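Local atomic coordinates of flavin prenyltransferase UbiX (Methanocaldococcus jannaschii, PDB entry 6M8V), a protein that probably catalyses transfer of a dimethylallyl group from dimethylallyl phosphate to reduced FMN, making the prenylated cofactor used by UbiD decarboxylases. Residues K87-I92 with L133-L138; D77-V82 with V102-I107; I116-E121 with G165-I170; V5-T8 with G12-Y15. All blocks are in the same frame, centred on the assembly; numbering follows the deposited sequence.

Interaction 1: residues K87-I92 with L133-L138; sequences KTLSAI and LKLSNL. With FMN (flavin mononucleotide), chain B.
Leu-135 of helix 126-137 pushes its forked tip between Leu-89 and Ile-92, one helical turn apart on helix 86-94, so that two helices packed on one face of the Rossmann-like parallel sheet meet through three buried side chains. Its CD1 lies 3.7 Å from Ile-92 CG2 and 3.8 Å from Leu-89 CD1, while Leu-135 CD2 rests on the same Ile-92 methyl. The side chains of Ile-92 and Leu-135 stand roughly perpendicular; Leu-89 meets Leu-135 at a slant, its CG swung anti to the backbone N (chi1 167°) to carry CD1 across. Ile-117 of strand 114-119 underlies Leu-89 and Leu-135, and Leu-109 of helix 100-110 also packs on Leu-135.

The N-terminal end of helix 86-94 faces the FMN phosphate. Thr-88 OG1 bonds to O2P, although the modelled distance is too short to be trusted in detail. Lys-87 extends along the ribityl end of the cofactor after a bend at chi2 (-115°), with CD 3.3 Å from FMN O5'. Replacing Lys-87 with an alanine would probably leave O3P without this cationic donor and uncover the flank of the phosphate ester. Tyr-96 of a neighbouring subunit packs on the same lysine, whose chain ends in a hydrogen bond of 3.1 Å from Lys-87 NZ to FMN O3P.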
# COMPACT_ATOMS: atom_id res chain seq x y z
N LYS A 87 24.75 -5.30 4.46
CA LYS A 87 25.02 -3.88 4.30
C LYS A 87 24.95 -3.46 2.84
O LYS A 87 24.33 -2.45 2.50
CB LYS A 87 26.40 -3.57 4.90
CG LYS A 87 26.87 -2.15 4.72
CD LYS A 87 28.09 -2.09 3.84
CE LYS A 87 28.76 -0.73 3.95
NZ LYS A 87 29.76 -0.55 2.87
N THR A 88 25.59 -4.22 1.95
CA THR A 88 25.59 -3.85 0.55
C THR A 88 24.23 -4.13 -0.10
O THR A 88 23.80 -3.38 -0.98
CB THR A 88 26.72 -4.58 -0.18
OG1 THR A 88 27.98 -4.09 0.30
CG2 THR A 88 26.64 -4.35 -1.68
N LEU A 89 23.55 -5.20 0.33
CA LEU A 89 22.18 -5.43 -0.11
C LEU A 89 21.29 -4.23 0.22
O LEU A 89 20.50 -3.79 -0.62
CB LEU A 89 21.62 -6.71 0.54
CG LEU A 89 20.10 -6.92 0.43
CD1 LEU A 89 19.69 -7.17 -1.02
CD2 LEU A 89 19.60 -8.04 1.33
N SER A 90 21.43 -3.70 1.43
CA SER A 90 20.68 -2.52 1.83
C SER A 90 21.02 -1.33 0.94
O SER A 90 20.13 -0.63 0.44
CB SER A 90 20.95 -2.20 3.30
OG SER A 90 20.57 -0.87 3.61
N ALA A 91 22.32 -1.08 0.73
CA ALA A 91 22.75 0.07 -0.05
C ALA A 91 22.25 0.00 -1.48
O ALA A 91 21.79 1.01 -2.04
CB ALA A 91 24.28 0.18 -0.03
N ILE A 92 22.32 -1.17 -2.11
CA ILE A 92 21.81 -1.33 -3.47
C ILE A 92 20.31 -1.07 -3.50
O ILE A 92 19.80 -0.34 -4.37
CB ILE A 92 22.16 -2.72 -4.02
CG1 ILE A 92 23.68 -2.93 -4.07
CG2 ILE A 92 21.57 -2.90 -5.41
CD1 ILE A 92 24.07 -4.37 -4.35
N LEU A 133 13.31 -8.32 -2.20
CA LEU A 133 12.09 -8.26 -2.98
C LEU A 133 12.07 -7.02 -3.87
O LEU A 133 11.76 -7.10 -5.07
CB LEU A 133 10.88 -8.27 -2.05
CG LEU A 133 9.50 -8.10 -2.69
CD1 LEU A 133 9.24 -9.20 -3.72
CD2 LEU A 133 8.39 -8.06 -1.61
N LYS A 134 12.39 -5.86 -3.30
CA LYS A 134 12.45 -4.63 -4.07
C LYS A 134 13.37 -4.77 -5.28
O LYS A 134 13.01 -4.39 -6.40
CB LYS A 134 12.91 -3.46 -3.19
CG LYS A 134 12.96 -2.11 -3.91
CD LYS A 134 13.27 -0.98 -2.92
CE LYS A 134 13.60 0.32 -3.62
NZ LYS A 134 14.00 1.40 -2.65
N LEU A 135 14.57 -5.33 -5.07
CA LEU A 135 15.53 -5.44 -6.17
C LEU A 135 15.08 -6.46 -7.20
O LEU A 135 15.20 -6.22 -8.41
CB LEU A 135 16.91 -5.80 -5.61
CG LEU A 135 17.58 -4.65 -4.86
CD1 LEU A 135 18.86 -5.09 -4.15
CD2 LEU A 135 17.85 -3.51 -5.82
N SER A 136 14.53 -7.59 -6.74
CA SER A 136 13.95 -8.57 -7.66
C SER A 136 12.81 -7.96 -8.47
O SER A 136 12.68 -8.23 -9.67
CB SER A 136 13.46 -9.78 -6.87
OG SER A 136 13.03 -10.81 -7.74
N ASN A 137 11.98 -7.12 -7.83
CA ASN A 137 10.89 -6.44 -8.55
C ASN A 137 11.42 -5.50 -9.62
O ASN A 137 10.71 -5.21 -10.59
CB ASN A 137 10.01 -5.65 -7.59
CG ASN A 137 9.06 -6.52 -6.80
OD1 ASN A 137 8.51 -6.10 -5.79
ND2 ASN A 137 8.87 -7.75 -7.25
N LEU A 138 12.63 -4.98 -9.45
CA LEU A 138 13.24 -4.09 -10.43
C LEU A 138 13.99 -4.84 -11.52
O LEU A 138 14.53 -4.19 -12.42
CB LEU A 138 14.19 -3.11 -9.75
CG LEU A 138 13.52 -2.15 -8.76
CD1 LEU A 138 14.49 -1.06 -8.35
CD2 LEU A 138 12.25 -1.56 -9.36
N1 FMN B . 27.56 -9.65 6.96
C2 FMN B . 26.56 -10.32 6.28
O2 FMN B . 25.58 -9.67 5.93
N3 FMN B . 26.63 -11.68 6.01
C4 FMN B . 27.76 -12.38 6.42
O4 FMN B . 27.91 -13.59 6.20
C4A FMN B . 28.77 -11.71 7.09
N5 FMN B . 29.87 -12.42 7.49
C5A FMN B . 30.89 -11.78 8.16
C6 FMN B . 31.98 -12.52 8.54
C7 FMN B . 33.02 -11.91 9.22
C7M FMN B . 34.20 -12.72 9.63
C8 FMN B . 32.96 -10.55 9.51
C8M FMN B . 34.09 -9.90 10.24
C9 FMN B . 31.85 -9.80 9.12
C9A FMN B . 30.81 -10.42 8.44
N10 FMN B . 29.70 -9.69 8.04
C10 FMN B . 28.68 -10.35 7.37
C1' FMN B . 29.60 -8.22 8.35
C2' FMN B . 29.88 -7.34 7.13
O2' FMN B . 31.20 -7.55 6.69
C3' FMN B . 29.70 -5.87 7.45
O3' FMN B . 28.32 -5.55 7.49
C4' FMN B . 30.44 -4.99 6.44
O4' FMN B . 30.22 -3.63 6.75
C5' FMN B . 30.05 -5.25 4.99
O5' FMN B . 30.62 -4.24 4.18
P FMN B . 30.83 -4.43 2.59
O1P FMN B . 31.83 -5.53 2.37
O2P FMN B . 29.51 -4.84 1.98
O3P FMN B . 31.31 -3.14 1.98

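Interaction 2: residues D77-V82 with V102-I107. With FMN (flavin mononucleotide), chain C; PO4 (phosphate ion), chain D.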
# COMPACT_ATOMS: atom_id res chain seq x y z
N ASP A 77 28.22 -5.60 -19.50
CA ASP A 77 27.13 -6.53 -19.75
C ASP A 77 26.43 -7.01 -18.48
O ASP A 77 25.21 -7.20 -18.50
CB ASP A 77 27.63 -7.74 -20.54
CG ASP A 77 28.04 -7.37 -21.95
OD1 ASP A 77 27.23 -6.75 -22.66
OD2 ASP A 77 29.18 -7.70 -22.34
N ALA A 78 27.17 -7.22 -17.39
CA ALA A 78 26.57 -7.80 -16.20
C ALA A 78 27.40 -7.46 -14.98
O ALA A 78 28.61 -7.26 -15.06
CB ALA A 78 26.43 -9.33 -16.33
N VAL A 79 26.71 -7.39 -13.84
CA VAL A 79 27.33 -7.22 -12.53
C VAL A 79 26.98 -8.44 -11.69
O VAL A 79 25.83 -8.89 -11.69
CB VAL A 79 26.86 -5.94 -11.83
CG1 VAL A 79 27.58 -5.75 -10.51
CG2 VAL A 79 27.07 -4.75 -12.73
N VAL A 80 27.97 -8.97 -10.98
CA VAL A 80 27.75 -10.05 -10.02
C VAL A 80 28.32 -9.61 -8.69
O VAL A 80 29.53 -9.37 -8.57
CB VAL A 80 28.38 -11.38 -10.47
CG1 VAL A 80 27.92 -12.51 -9.55
CG2 VAL A 80 28.02 -11.68 -11.91
N VAL A 81 27.46 -9.50 -7.68
CA VAL A 81 27.86 -9.20 -6.32
C VAL A 81 27.88 -10.53 -5.57
O VAL A 81 26.83 -11.07 -5.23
CB VAL A 81 26.94 -8.17 -5.67
CG1 VAL A 81 27.53 -7.68 -4.36
CG2 VAL A 81 26.69 -7.01 -6.62
N VAL A 82 29.08 -11.05 -5.34
CA VAL A 82 29.25 -12.37 -4.73
C VAL A 82 30.44 -12.36 -3.78
O VAL A 82 31.56 -12.01 -4.19
CB VAL A 82 29.42 -13.46 -5.80
CG1 VAL A 82 30.48 -13.06 -6.82
CG2 VAL A 82 29.77 -14.78 -5.14
N VAL A 102 28.34 -0.27 -5.18
CA VAL A 102 26.94 0.12 -5.24
C VAL A 102 26.69 1.06 -6.41
O VAL A 102 25.62 1.03 -7.03
CB VAL A 102 26.52 0.76 -3.89
CG1 VAL A 102 25.01 1.06 -3.87
CG2 VAL A 102 26.89 -0.16 -2.75
N ARG A 103 27.67 1.89 -6.76
CA ARG A 103 27.49 2.79 -7.89
C ARG A 103 27.32 2.01 -9.20
O ARG A 103 26.45 2.35 -10.01
CB ARG A 103 28.68 3.76 -7.98
CG ARG A 103 28.73 4.60 -9.26
CD ARG A 103 27.51 5.53 -9.42
NE ARG A 103 27.66 6.38 -10.60
CZ ARG A 103 26.70 7.16 -11.10
NH1 ARG A 103 25.50 7.20 -10.54
NH2 ARG A 103 26.94 7.90 -12.18
N VAL A 104 28.10 0.94 -9.40
CA VAL A 104 27.94 0.18 -10.64
C VAL A 104 26.67 -0.67 -10.61
O VAL A 104 26.09 -0.96 -11.67
CB VAL A 104 29.18 -0.68 -10.96
CG1 VAL A 104 30.44 0.18 -11.05
CG2 VAL A 104 29.36 -1.81 -9.96
N CYS A 105 26.20 -1.07 -9.42
CA CYS A 105 24.88 -1.70 -9.35
C CYS A 105 23.79 -0.70 -9.71
O CYS A 105 22.87 -1.03 -10.46
CB CYS A 105 24.63 -2.28 -7.96
SG CYS A 105 25.68 -3.67 -7.55
N ASP A 106 23.87 0.52 -9.18
CA ASP A 106 22.88 1.54 -9.50
C ASP A 106 22.91 1.88 -10.99
O ASP A 106 21.87 2.12 -11.61
CB ASP A 106 23.12 2.79 -8.65
CG ASP A 106 21.90 3.69 -8.57
OD1 ASP A 106 20.78 3.19 -8.30
OD2 ASP A 106 22.06 4.91 -8.78
N ILE A 107 24.11 1.89 -11.58
CA ILE A 107 24.25 2.10 -13.02
C ILE A 107 23.60 0.96 -13.79
O ILE A 107 22.87 1.19 -14.76
CB ILE A 107 25.74 2.24 -13.39
CG1 ILE A 107 26.27 3.62 -12.98
CG2 ILE A 107 25.96 1.98 -14.87
CD1 ILE A 107 27.79 3.74 -13.05
N1 FMN C . 26.70 10.25 -9.11
C2 FMN C . 25.44 10.67 -9.49
O2 FMN C . 24.49 10.25 -8.85
N3 FMN C . 25.24 11.53 -10.56
C4 FMN C . 26.36 11.99 -11.26
O4 FMN C . 26.26 12.76 -12.22
C4A FMN C . 27.62 11.57 -10.88
N5 FMN C . 28.70 12.04 -11.59
C5A FMN C . 29.96 11.64 -11.23
C6 FMN C . 31.03 12.12 -11.96
C7 FMN C . 32.31 11.74 -11.62
C7M FMN C . 33.46 12.27 -12.41
C8 FMN C . 32.53 10.87 -10.55
C8M FMN C . 33.93 10.47 -10.20
C9 FMN C . 31.45 10.38 -9.82
C9A FMN C . 30.16 10.77 -10.16
N10 FMN C . 29.08 10.30 -9.43
C10 FMN C . 27.81 10.70 -9.80
C1' FMN C . 29.28 9.35 -8.28
C2' FMN C . 29.14 10.03 -6.93
O2' FMN C . 30.13 11.02 -6.78
C3' FMN C . 29.27 9.04 -5.78
O3' FMN C . 28.08 8.30 -5.65
C4' FMN C . 29.63 9.75 -4.47
O4' FMN C . 29.71 8.80 -3.44
C5' FMN C . 28.65 10.85 -4.08
O5' FMN C . 28.95 11.27 -2.76
P FMN C . 28.47 12.71 -2.19
O1P FMN C . 29.16 13.79 -2.97
O2P FMN C . 26.98 12.83 -2.40
O3P FMN C . 28.80 12.81 -0.72
P PO4 D . 26.53 9.17 -15.82
O1 PO4 D . 27.99 9.15 -15.43
O2 PO4 D . 26.35 9.89 -17.14
O3 PO4 D . 26.02 7.76 -15.96
O4 PO4 D . 25.76 9.89 -14.74
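Cys-105 aims its sulfur at two valines of strand 78-84, joining helix 100-110 to the sheet inside a beta-alpha-beta crossover of the Rossmann-like fold. SG is 3.6 Å from Val-81 CG2 and 4.1 Å from Val-79 CG1, an apolar use of the thiol toward the strand; with SG anti to the carbonyl carbon (chi1 -67°), the sulfur is set against the valine methyls. Val-79 spans two successive helix residues: its CG1 approaches Cys-105 and, more distantly, Val-104 CG2, while its CG2 lies by the Val-104 carbonyl oxygen. Strand 78-81 and helix 102-107 run obliquely, closer to antiparallel than parallel, their axes 9.1 Å apart at closest approach.

One residue before Val-104, Arg-103 leaves the helix on another side and reaches the FMN bound by a neighbouring subunit. From CB its chain turns at chi2 (62°) and passes Phe-65 before NE, near the ribityl C1' of that FMN, donates to the carbonyl oxygen of Ala-70. The guanidinium is sandwiched: Ile-107 CG1 sits off-centre over one face, FMN N1 over the other, 3.5 Å above the plane. NH1 is held in a salt bridge by Glu-121 of that neighbouring subunit, and remains 3.6 Å from both N1 and C2 of the flavin. A positive group here would probably favour negative charge at the N1 and C2 end of reduced FMN, though the Glu-121 carboxylate would offset part of it. At the tip, Arg-103 NH2 makes a weak bond of 3.5 Å to phosphate-ion O4, bent to 139°.

Interaction 3: residues I116-E121 with G165-I170. With FMN (flavin mononucleotide), chain B; PO4 (phosphate ion), chain E.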
# COMPACT_ATOMS: atom_id res chain seq x y z
N ILE A 116 23.19 -9.35 -10.85
CA ILE A 116 23.06 -10.56 -10.03
C ILE A 116 23.63 -10.25 -8.65
O ILE A 116 24.77 -9.78 -8.54
CB ILE A 116 23.81 -11.74 -10.65
CG1 ILE A 116 23.31 -12.03 -12.07
CG2 ILE A 116 23.71 -12.97 -9.75
CD1 ILE A 116 24.15 -13.07 -12.82
N ILE A 117 22.86 -10.53 -7.61
CA ILE A 117 23.31 -10.37 -6.23
C ILE A 117 23.13 -11.69 -5.51
O ILE A 117 22.14 -12.39 -5.72
CB ILE A 117 22.57 -9.23 -5.50
CG1 ILE A 117 21.07 -9.51 -5.45
CG2 ILE A 117 22.82 -7.90 -6.20
CD1 ILE A 117 20.32 -8.63 -4.46
N MET A 118 24.09 -12.02 -4.64
CA MET A 118 24.10 -13.29 -3.91
C MET A 118 24.19 -13.01 -2.42
O MET A 118 25.25 -13.17 -1.80
CB MET A 118 25.26 -14.17 -4.38
CG MET A 118 25.38 -14.18 -5.90
SD MET A 118 26.41 -15.51 -6.53
CE MET A 118 25.51 -16.96 -6.01
N PRO A 119 23.09 -12.60 -1.79
CA PRO A 119 23.13 -12.26 -0.36
C PRO A 119 23.36 -13.50 0.50
O PRO A 119 22.67 -14.51 0.35
CB PRO A 119 21.75 -11.64 -0.10
CG PRO A 119 20.88 -12.23 -1.15
CD PRO A 119 21.74 -12.41 -2.36
N ARG A 120 24.35 -13.42 1.39
CA ARG A 120 24.76 -14.53 2.25
C ARG A 120 24.46 -14.16 3.69
O ARG A 120 25.16 -13.34 4.29
CB ARG A 120 26.25 -14.84 2.06
CG ARG A 120 26.63 -16.34 2.04
CD ARG A 120 26.31 -17.08 3.36
NE ARG A 120 26.62 -16.30 4.55
CZ ARG A 120 26.29 -16.64 5.78
NH1 ARG A 120 25.63 -17.77 6.01
NH2 ARG A 120 26.61 -15.84 6.80
N GLU A 121 23.42 -14.78 4.25
CA GLU A 121 23.01 -14.54 5.62
C GLU A 121 22.07 -15.66 6.03
O GLU A 121 21.39 -16.26 5.19
CB GLU A 121 22.31 -13.18 5.78
CG GLU A 121 22.01 -12.78 7.22
CD GLU A 121 23.22 -12.95 8.12
OE1 GLU A 121 23.42 -14.07 8.67
OE2 GLU A 121 23.99 -11.98 8.28
N GLY A 165 28.31 -22.74 -11.24
CA GLY A 165 27.69 -23.13 -12.50
C GLY A 165 26.34 -22.49 -12.71
O GLY A 165 26.00 -22.07 -13.83
N ARG A 166 25.54 -22.39 -11.65
CA ARG A 166 24.25 -21.72 -11.74
C ARG A 166 24.41 -20.24 -12.06
O ARG A 166 23.62 -19.66 -12.81
CB ARG A 166 23.46 -21.91 -10.45
CG ARG A 166 23.07 -23.36 -10.18
CD ARG A 166 22.11 -23.87 -11.23
NE ARG A 166 20.76 -23.38 -10.99
CZ ARG A 166 19.93 -22.99 -11.95
NH1 ARG A 166 20.32 -23.03 -13.22
NH2 ARG A 166 18.72 -22.55 -11.64
N VAL A 167 25.44 -19.60 -11.49
CA VAL A 167 25.71 -18.20 -11.83
C VAL A 167 26.04 -18.07 -13.31
O VAL A 167 25.53 -17.17 -13.99
CB VAL A 167 26.84 -17.65 -10.94
CG1 VAL A 167 27.31 -16.30 -11.48
CG2 VAL A 167 26.37 -17.51 -9.51
N LEU A 168 26.88 -18.96 -13.83
CA LEU A 168 27.18 -18.92 -15.26
C LEU A 168 25.93 -19.19 -16.09
O LEU A 168 25.74 -18.58 -17.15
CB LEU A 168 28.28 -19.93 -15.60
CG LEU A 168 29.67 -19.69 -15.00
CD1 LEU A 168 30.68 -20.72 -15.51
CD2 LEU A 168 30.16 -18.28 -15.28
N ASP A 169 25.07 -20.09 -15.62
CA ASP A 169 23.78 -20.31 -16.29
C ASP A 169 23.01 -19.00 -16.45
O ASP A 169 22.54 -18.68 -17.55
CB ASP A 169 22.94 -21.32 -15.51
CG ASP A 169 23.49 -22.73 -15.61
OD1 ASP A 169 24.28 -23.00 -16.54
OD2 ASP A 169 23.12 -23.58 -14.76
N ILE A 170 22.89 -18.23 -15.36
CA ILE A 170 22.17 -16.96 -15.40
C ILE A 170 22.87 -15.96 -16.31
O ILE A 170 22.22 -15.15 -16.98
CB ILE A 170 22.02 -16.40 -13.97
CG1 ILE A 170 21.14 -17.32 -13.12
CG2 ILE A 170 21.42 -15.01 -13.99
CD1 ILE A 170 19.68 -17.32 -13.54
N1 FMN B . 27.56 -9.65 6.96
C2 FMN B . 26.56 -10.32 6.28
O2 FMN B . 25.58 -9.67 5.93
N3 FMN B . 26.63 -11.68 6.01
C4 FMN B . 27.76 -12.38 6.42
O4 FMN B . 27.91 -13.59 6.20
C4A FMN B . 28.77 -11.71 7.09
N5 FMN B . 29.87 -12.42 7.49
C5A FMN B . 30.89 -11.78 8.16
C6 FMN B . 31.98 -12.52 8.54
C7 FMN B . 33.02 -11.91 9.22
C7M FMN B . 34.20 -12.72 9.63
C8 FMN B . 32.96 -10.55 9.51
C8M FMN B . 34.09 -9.90 10.24
C9 FMN B . 31.85 -9.80 9.12
C9A FMN B . 30.81 -10.42 8.44
N10 FMN B . 29.70 -9.69 8.04
C10 FMN B . 28.68 -10.35 7.37
C1' FMN B . 29.60 -8.22 8.35
C2' FMN B . 29.88 -7.34 7.13
O2' FMN B . 31.20 -7.55 6.69
C3' FMN B . 29.70 -5.87 7.45
O3' FMN B . 28.32 -5.55 7.49
C4' FMN B . 30.44 -4.99 6.44
O4' FMN B . 30.22 -3.63 6.75
C5' FMN B . 30.05 -5.25 4.99
O5' FMN B . 30.62 -4.24 4.18
P FMN B . 30.83 -4.43 2.59
O1P FMN B . 31.83 -5.53 2.37
O2P FMN B . 29.51 -4.84 1.98
O3P FMN B . 31.31 -3.14 1.98
P PO4 E . 26.33 -15.13 10.79
O1 PO4 E . 27.68 -14.61 11.23
O2 PO4 E . 26.33 -16.64 10.75
O3 PO4 E . 25.26 -14.67 11.77
O4 PO4 E . 26.03 -14.58 9.42
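O4 of the FMN ring is gripped twice by Arg-120: by NH2 at 2.7 Å, almost straight at 175°, and weakly by NE, with the oxygen at the edge of the guanidinium in its plane. The Arg-120 backbone O takes the adjoining N3-H over 2.8 Å, so side chain and backbone of one residue read neighbouring atoms of the flavin's pyrimidine ring. A leucine at Arg-120 would probably leave O4 without either side-chain donor and the nearby phosphate ion with one cationic neighbour fewer.

Behind this polar end, strand 114-119 of the Rossmann-like sheet lies against helix 156-171. Ile-116 CD1 presses on Ile-170 CG2 at 3.5 Å. Met-118 bends at chi3 (63°), bringing SD and CE equally close, 3.6 Å each, to Val-167 CG2. On the helix, Arg-166 NH1 forms a salt bridge with Asp-169 OD2; Glu-111 of another subunit binds its NH2.

Arg-120 NH2 also bonds weakly to the phosphate ion, as does Tyr-150 OH of a neighbouring subunit. Tyr-150 and Arg-166 are predicted dimethylallyl phosphate ligands; though probably from the crystallisation liquor, the anion beside Tyr-150 is consistent with a substrate-phosphate site, with Arg-120, just past strand 114-119, touching both flavin and anion.

Interaction 4: residues V5-T8 with G12-Y15; sequences VCIT and GVIY. With FMN (flavin mononucleotide), chain B.
Ile-7 CG2 against Val-13 CG1, 3.7 Å apart, is the tight spot where the first strand of the Rossmann-like fold meets the start of the helix that follows it. The two side chains stand at about a right angle, methyl to methyl; with Ile-7 CG1 beside the backbone N (chi1 -42°), CG2 stands anti to that N and is the branch offered to the helix. Away from this pair the fit slackens: Thr-8 contributes just its carbonyl oxygen, 4.4 Å from Val-13 CG1, and partly exposed Ile-14 turns instead to Ile-160 and to Phe-149 of a neighbouring subunit.

Thr-8 directs its side chain to the cofactor. Its CB is 3.3 Å from FMN O2P, while OG1 is engaged by the Pro-83 carbonyl and the Ser-85 amide. Gly-12, with phi 97°, ends the turn where a CB would collide with the preceding carbonyl and crowd Tyr-15 CD2. Glu-44 accepts its N-H.

The contact opens the beta-alpha-beta unit of strand 2-7, helix 13-22 and strand 28-33. Helix 35-45 packs on Ile-7 through Ala-37 and on Val-13 through Ile-40, Pro-83 of strand 78-84 touches both, and helix 156-171 lies on Tyr-15.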
# COMPACT_ATOMS: atom_id res chain seq x y z
N VAL A 5 32.63 -8.18 -11.34
CA VAL A 5 32.55 -9.04 -10.16
C VAL A 5 32.86 -8.19 -8.94
O VAL A 5 33.93 -7.57 -8.85
CB VAL A 5 33.50 -10.24 -10.26
CG1 VAL A 5 33.51 -11.01 -8.95
CG2 VAL A 5 33.08 -11.15 -11.40
N CYS A 6 31.92 -8.14 -7.99
CA CYS A 6 32.04 -7.32 -6.79
C CYS A 6 32.00 -8.24 -5.57
O CYS A 6 31.01 -8.94 -5.35
CB CYS A 6 30.91 -6.29 -6.71
SG CYS A 6 30.66 -5.28 -8.20
N ILE A 7 33.07 -8.21 -4.78
CA ILE A 7 33.18 -9.03 -3.57
C ILE A 7 32.97 -8.12 -2.37
O ILE A 7 33.73 -7.16 -2.17
CB ILE A 7 34.54 -9.73 -3.48
CG1 ILE A 7 34.95 -10.31 -4.84
CG2 ILE A 7 34.50 -10.82 -2.41
CD1 ILE A 7 36.27 -11.09 -4.82
N THR A 8 31.97 -8.42 -1.55
CA THR A 8 31.71 -7.66 -0.34
C THR A 8 31.94 -8.52 0.89
O THR A 8 32.08 -9.75 0.80
CB THR A 8 30.28 -7.08 -0.34
OG1 THR A 8 29.32 -8.14 -0.34
CG2 THR A 8 30.07 -6.20 -1.55
N GLY A 12 31.78 -16.72 2.63
CA GLY A 12 31.63 -17.41 1.37
C GLY A 12 32.33 -16.76 0.20
O GLY A 12 31.86 -16.92 -0.93
N VAL A 13 33.43 -16.04 0.43
CA VAL A 13 34.19 -15.48 -0.67
C VAL A 13 34.80 -16.54 -1.57
O VAL A 13 35.26 -16.22 -2.67
CB VAL A 13 35.31 -14.55 -0.14
CG1 VAL A 13 34.71 -13.24 0.36
CG2 VAL A 13 36.09 -15.24 0.97
N ILE A 14 34.80 -17.81 -1.14
CA ILE A 14 35.25 -18.89 -2.00
C ILE A 14 34.41 -18.96 -3.27
O ILE A 14 34.92 -19.34 -4.34
CB ILE A 14 35.23 -20.24 -1.24
CG1 ILE A 14 35.82 -21.35 -2.11
CG2 ILE A 14 33.82 -20.58 -0.79
CD1 ILE A 14 35.98 -22.66 -1.37
N TYR A 15 33.13 -18.60 -3.19
CA TYR A 15 32.30 -18.54 -4.39
C TYR A 15 32.86 -17.54 -5.38
O TYR A 15 32.90 -17.80 -6.59
CB TYR A 15 30.86 -18.18 -4.03
CG TYR A 15 30.10 -19.20 -3.23
CD1 TYR A 15 29.83 -20.46 -3.74
CD2 TYR A 15 29.59 -18.89 -1.97
CE1 TYR A 15 29.11 -21.39 -3.01
CE2 TYR A 15 28.87 -19.81 -1.24
CZ TYR A 15 28.64 -21.06 -1.76
OH TYR A 15 27.92 -21.97 -1.04
N1 FMN B . 27.56 -9.65 6.96
C2 FMN B . 26.56 -10.32 6.28
O2 FMN B . 25.58 -9.67 5.93
N3 FMN B . 26.63 -11.68 6.01
C4 FMN B . 27.76 -12.38 6.42
O4 FMN B . 27.91 -13.59 6.20
C4A FMN B . 28.77 -11.71 7.09
N5 FMN B . 29.87 -12.42 7.49
C5A FMN B . 30.89 -11.78 8.16
C6 FMN B . 31.98 -12.52 8.54
C7 FMN B . 33.02 -11.91 9.22
C7M FMN B . 34.20 -12.72 9.63
C8 FMN B . 32.96 -10.55 9.51
C8M FMN B . 34.09 -9.90 10.24
C9 FMN B . 31.85 -9.80 9.12
C9A FMN B . 30.81 -10.42 8.44
N10 FMN B . 29.70 -9.69 8.04
C10 FMN B . 28.68 -10.35 7.37
C1' FMN B . 29.60 -8.22 8.35
C2' FMN B . 29.88 -7.34 7.13
O2' FMN B . 31.20 -7.55 6.69
C3' FMN B . 29.70 -5.87 7.45
O3' FMN B . 28.32 -5.55 7.49
C4' FMN B . 30.44 -4.99 6.44
O4' FMN B . 30.22 -3.63 6.75
C5' FMN B . 30.05 -5.25 4.99
O5' FMN B . 30.62 -4.24 4.18
P FMN B . 30.83 -4.43 2.59
O1P FMN B . 31.83 -5.53 2.37
O2P FMN B . 29.51 -4.84 1.98
O3P FMN B . 31.31 -3.14 1.98

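In the fold
From the N terminus, interaction 4 closes first, with three residues between its segments, joining strand 2-7 to helix 13-22. Interaction 2 follows in series, a 19-residue span, mostly helix, bringing helix 100-110 back to strand 78-84. Interaction 1 opens within that span and closes beyond it, so the two cross, and Ile-92 packs on Cys-105 where they meet. Interaction 3 opens inside the span of interaction 1 and closes last, crossing it in turn; Ile-117 touches both leucines of interaction 1. Strands 2-7, 78-84 and 114-119 lie side by side, with backbone bonds linking interaction 2 to interactions 4 and 3. Interactions 1, 3 and 4 converge on one FMN, whereas interaction 2 reaches a neighbouring subunit's.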